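Local coordinates for protein catalase (Corynebacterium glutamicum, PDB 4B7H) that breaks hydrogen peroxide down to water and oxygen at a haem iron, also carries bound NADPH, and is inhibited by nitric oxide, at residues Thr199-Gly210 against Tyr228-Phe239. Numbering follows the deposited sequence.
Sequences TPKTSRHQDGFG and YHFKTRQGWDCF
Asp207 and Lys231 form a salt bridge, OD2 to NZ 2.8 Å, the ammonium coming from above the carboxylate plane. Lys231 reaches it by folding back at chi2 and chi3 (-63° and -67°), which swings NZ round to the acid. OD1 of Asp207 takes the backbone N of Thr232 at 2.9 Å, and Trp236 NE1 adds a weak bond to OD2, so two firm donors and a weaker third hold the carboxylate. Arg204 O is gripped twice, by Thr232 OG1 at 2.8 Å and by Gln234 NE2 in a nearly straight bond (173°), close to the amide plane; OE1 of that amide accepts from Ile270 N. Thr232 OG1 also accepts from the N atoms of Gln234 and Gly235, an ST turn and ST motif that shape the bend after the strand. Farther along, Thr199 OG1 donates to Phe239 O (2.7 Å) and Lys201 N to Asp237 O.

CH-pi contacts put Gln206 CA over the six-membered ring of Trp236, 3.7 Å from its centroid, Lys201 CG over the centre of the Phe239 ring at 3.5 Å, and Gln234 CB over one face of the His205 imidazole, toward its rim.

Gly208 and Phe230 make an antiparallel hydrogen-bonded pair that lays strand 208-209 along strand 223-232 of the catalase beta-barrel; strand 270-279 flanks the latter through backbone hydrogen bonds such as Lys231 with Asp272. Gly210 touches haem and His229 touches NADPH, while helix 254-264 packs on Arg204, paired with Asp258, and helix 241-250 on Phe239.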
# COMPACT_ATOMS: atom_id res chain seq x y z
N THR A 199 -31.73 11.75 15.01
CA THR A 199 -31.76 12.60 13.82
C THR A 199 -31.61 14.09 14.13
O THR A 199 -32.52 14.87 13.86
CB THR A 199 -33.05 12.36 12.99
OG1 THR A 199 -34.21 12.52 13.83
CG2 THR A 199 -33.07 10.96 12.39
N PRO A 200 -30.45 14.50 14.67
CA PRO A 200 -30.22 15.93 14.89
C PRO A 200 -30.18 16.66 13.55
O PRO A 200 -29.68 16.09 12.58
CB PRO A 200 -28.83 15.98 15.55
CG PRO A 200 -28.40 14.54 15.76
CD PRO A 200 -29.22 13.70 14.84
N LYS A 201 -30.66 17.90 13.50
CA LYS A 201 -30.71 18.60 12.21
C LYS A 201 -29.32 18.93 11.68
O LYS A 201 -29.08 18.83 10.47
CB LYS A 201 -31.55 19.88 12.30
CG LYS A 201 -33.02 19.62 12.57
CD LYS A 201 -33.83 20.90 12.45
CE LYS A 201 -35.30 20.64 12.76
NZ LYS A 201 -36.16 21.81 12.47
N THR A 202 -28.43 19.36 12.56
CA THR A 202 -27.10 19.81 12.15
C THR A 202 -26.05 19.30 13.12
O THR A 202 -26.36 18.71 14.17
CB THR A 202 -26.99 21.36 12.14
OG1 THR A 202 -26.86 21.83 13.48
CG2 THR A 202 -28.20 22.01 11.47
N SER A 203 -24.79 19.54 12.78
CA SER A 203 -23.70 19.26 13.71
C SER A 203 -23.64 20.24 14.86
O SER A 203 -23.06 19.94 15.91
CB SER A 203 -22.37 19.30 12.97
OG SER A 203 -22.32 18.31 11.97
N ARG A 204 -24.21 21.43 14.66
CA ARG A 204 -24.17 22.50 15.66
C ARG A 204 -25.24 22.33 16.73
O ARG A 204 -25.11 22.87 17.84
CB ARG A 204 -24.33 23.86 14.98
CG ARG A 204 -23.33 24.11 13.86
CD ARG A 204 -23.56 25.47 13.19
NE ARG A 204 -24.79 25.48 12.40
CZ ARG A 204 -25.79 26.33 12.57
NH1 ARG A 204 -25.75 27.27 13.51
NH2 ARG A 204 -26.86 26.24 11.78
N HIS A 205 -26.30 21.60 16.39
CA HIS A 205 -27.46 21.45 17.26
C HIS A 205 -27.52 20.09 17.94
O HIS A 205 -28.56 19.42 17.95
CB HIS A 205 -28.74 21.70 16.45
CG HIS A 205 -28.87 23.12 15.97
ND1 HIS A 205 -28.36 23.56 14.77
CD2 HIS A 205 -29.44 24.20 16.56
CE1 HIS A 205 -28.62 24.85 14.63
NE2 HIS A 205 -29.27 25.26 15.70
N GLN A 206 -26.39 19.69 18.52
CA GLN A 206 -26.28 18.46 19.28
C GLN A 206 -25.21 18.66 20.33
O GLN A 206 -24.26 19.43 20.12
CB GLN A 206 -25.90 17.28 18.37
CG GLN A 206 -24.48 17.40 17.83
CD GLN A 206 -24.15 16.39 16.75
OE1 GLN A 206 -24.88 15.41 16.54
NE2 GLN A 206 -23.05 16.64 16.05
N ASP A 207 -25.35 17.98 21.46
CA ASP A 207 -24.27 17.91 22.44
C ASP A 207 -23.19 16.95 21.95
O ASP A 207 -23.44 16.11 21.07
CB ASP A 207 -24.76 17.35 23.77
CG ASP A 207 -25.62 18.32 24.56
OD1 ASP A 207 -25.54 19.56 24.34
OD2 ASP A 207 -26.36 17.82 25.44
N GLY A 208 -22.02 17.04 22.57
CA GLY A 208 -21.00 16.01 22.42
C GLY A 208 -20.67 15.44 23.78
O GLY A 208 -20.93 16.08 24.81
N PHE A 209 -20.09 14.25 23.80
CA PHE A 209 -19.72 13.58 25.05
C PHE A 209 -18.46 12.77 24.83
O PHE A 209 -18.27 12.23 23.74
CB PHE A 209 -20.81 12.60 25.50
CG PHE A 209 -22.18 13.21 25.63
CD1 PHE A 209 -23.01 13.29 24.53
CD2 PHE A 209 -22.64 13.68 26.85
CE1 PHE A 209 -24.29 13.84 24.62
CE2 PHE A 209 -23.92 14.22 26.97
CZ PHE A 209 -24.74 14.31 25.85
N GLY A 210 -17.62 12.65 25.85
CA GLY A 210 -16.52 11.71 25.78
C GLY A 210 -17.01 10.28 25.92
O GLY A 210 -16.34 9.32 25.52
N TYR A 228 -16.68 13.75 30.21
CA TYR A 228 -16.79 15.01 29.48
C TYR A 228 -18.16 15.20 28.86
O TYR A 228 -18.70 14.28 28.23
CB TYR A 228 -15.78 15.05 28.36
CG TYR A 228 -14.33 15.11 28.78
CD1 TYR A 228 -13.77 16.30 29.22
CD2 TYR A 228 -13.51 13.99 28.68
CE1 TYR A 228 -12.44 16.37 29.58
CE2 TYR A 228 -12.18 14.05 29.03
CZ TYR A 228 -11.65 15.25 29.48
OH TYR A 228 -10.32 15.31 29.82
N HIS A 229 -18.68 16.42 28.99
CA HIS A 229 -19.92 16.84 28.37
C HIS A 229 -19.72 18.15 27.65
O HIS A 229 -19.23 19.09 28.21
CB HIS A 229 -21.04 17.01 29.46
CG HIS A 229 -21.42 15.73 30.17
ND1 HIS A 229 -22.61 15.18 30.05
CD2 HIS A 229 -20.72 14.98 31.05
CE1 HIS A 229 -22.65 14.11 30.79
NE2 HIS A 229 -21.50 14.00 31.41
N PHE A 230 -20.07 18.18 26.37
CA PHE A 230 -19.95 19.38 25.56
C PHE A 230 -21.36 19.85 25.23
O PHE A 230 -22.05 19.24 24.41
CB PHE A 230 -19.12 19.09 24.30
CG PHE A 230 -17.80 18.41 24.59
CD1 PHE A 230 -16.83 19.06 25.33
CD2 PHE A 230 -17.55 17.13 24.13
CE1 PHE A 230 -15.61 18.45 25.61
CE2 PHE A 230 -16.33 16.51 24.41
CZ PHE A 230 -15.37 17.16 25.15
N LYS A 231 -21.80 20.91 25.91
CA LYS A 231 -23.21 21.30 25.88
C LYS A 231 -23.44 22.39 24.84
O LYS A 231 -22.90 23.50 24.96
CB LYS A 231 -23.69 21.73 27.27
CG LYS A 231 -23.42 20.70 28.38
CD LYS A 231 -24.16 19.39 28.15
CE LYS A 231 -25.67 19.56 28.28
NZ LYS A 231 -26.38 18.23 28.20
N THR A 232 -24.22 22.07 23.82
CA THR A 232 -24.38 22.99 22.69
C THR A 232 -25.09 24.29 23.07
O THR A 232 -26.15 24.27 23.69
CB THR A 232 -25.11 22.34 21.51
OG1 THR A 232 -25.41 23.36 20.55
CG2 THR A 232 -26.41 21.68 21.97
N ARG A 233 -24.49 25.41 22.71
CA ARG A 233 -25.14 26.70 22.92
C ARG A 233 -26.23 26.97 21.90
O ARG A 233 -27.08 27.85 22.10
CB ARG A 233 -24.12 27.83 22.91
CG ARG A 233 -23.31 27.91 24.17
CD ARG A 233 -22.80 29.31 24.41
NE ARG A 233 -21.82 29.31 25.48
CZ ARG A 233 -20.98 30.31 25.74
NH1 ARG A 233 -21.02 31.41 24.99
NH2 ARG A 233 -20.12 30.21 26.74
N GLN A 234 -26.20 26.21 20.80
CA GLN A 234 -27.21 26.34 19.76
C GLN A 234 -28.48 25.56 20.13
O GLN A 234 -29.57 25.85 19.62
CB GLN A 234 -26.65 25.85 18.42
CG GLN A 234 -25.51 26.71 17.87
CD GLN A 234 -24.21 26.61 18.67
OE1 GLN A 234 -23.68 27.62 19.14
NE2 GLN A 234 -23.69 25.39 18.81
N GLY A 235 -28.32 24.58 21.02
CA GLY A 235 -29.42 23.76 21.51
C GLY A 235 -29.65 22.53 20.66
O GLY A 235 -29.42 22.56 19.45
N TRP A 236 -30.11 21.43 21.27
CA TRP A 236 -30.56 20.27 20.52
C TRP A 236 -31.71 20.69 19.61
O TRP A 236 -32.63 21.38 20.04
CB TRP A 236 -31.04 19.15 21.45
CG TRP A 236 -29.95 18.25 21.99
CD1 TRP A 236 -29.38 18.32 23.23
CD2 TRP A 236 -29.34 17.14 21.32
NE1 TRP A 236 -28.44 17.32 23.36
CE2 TRP A 236 -28.39 16.59 22.21
CE3 TRP A 236 -29.49 16.56 20.06
CZ2 TRP A 236 -27.61 15.48 21.88
CZ3 TRP A 236 -28.71 15.45 19.73
CH2 TRP A 236 -27.77 14.93 20.63
N ASP A 237 -31.64 20.27 18.35
CA ASP A 237 -32.71 20.52 17.40
C ASP A 237 -32.76 19.31 16.48
O ASP A 237 -31.76 18.98 15.84
CB ASP A 237 -32.42 21.80 16.61
CG ASP A 237 -33.61 22.28 15.81
OD1 ASP A 237 -34.72 21.73 15.98
OD2 ASP A 237 -33.43 23.23 15.01
N CYS A 238 -33.91 18.62 16.42
CA CYS A 238 -33.98 17.33 15.74
C CYS A 238 -35.07 17.28 14.68
O CYS A 238 -36.16 17.82 14.87
CB CYS A 238 -34.23 16.20 16.75
SG CYS A 238 -33.03 16.09 18.09
N PHE A 239 -34.76 16.59 13.57
CA PHE A 239 -35.76 16.22 12.57
C PHE A 239 -36.61 15.10 13.14
O PHE A 239 -36.18 14.38 14.04
CB PHE A 239 -35.08 15.67 11.32
CG PHE A 239 -34.40 16.71 10.48
CD1 PHE A 239 -35.07 17.85 10.06
CD2 PHE A 239 -33.07 16.54 10.09
CE1 PHE A 239 -34.42 18.81 9.29
CE2 PHE A 239 -32.42 17.49 9.32
CZ PHE A 239 -33.10 18.62 8.92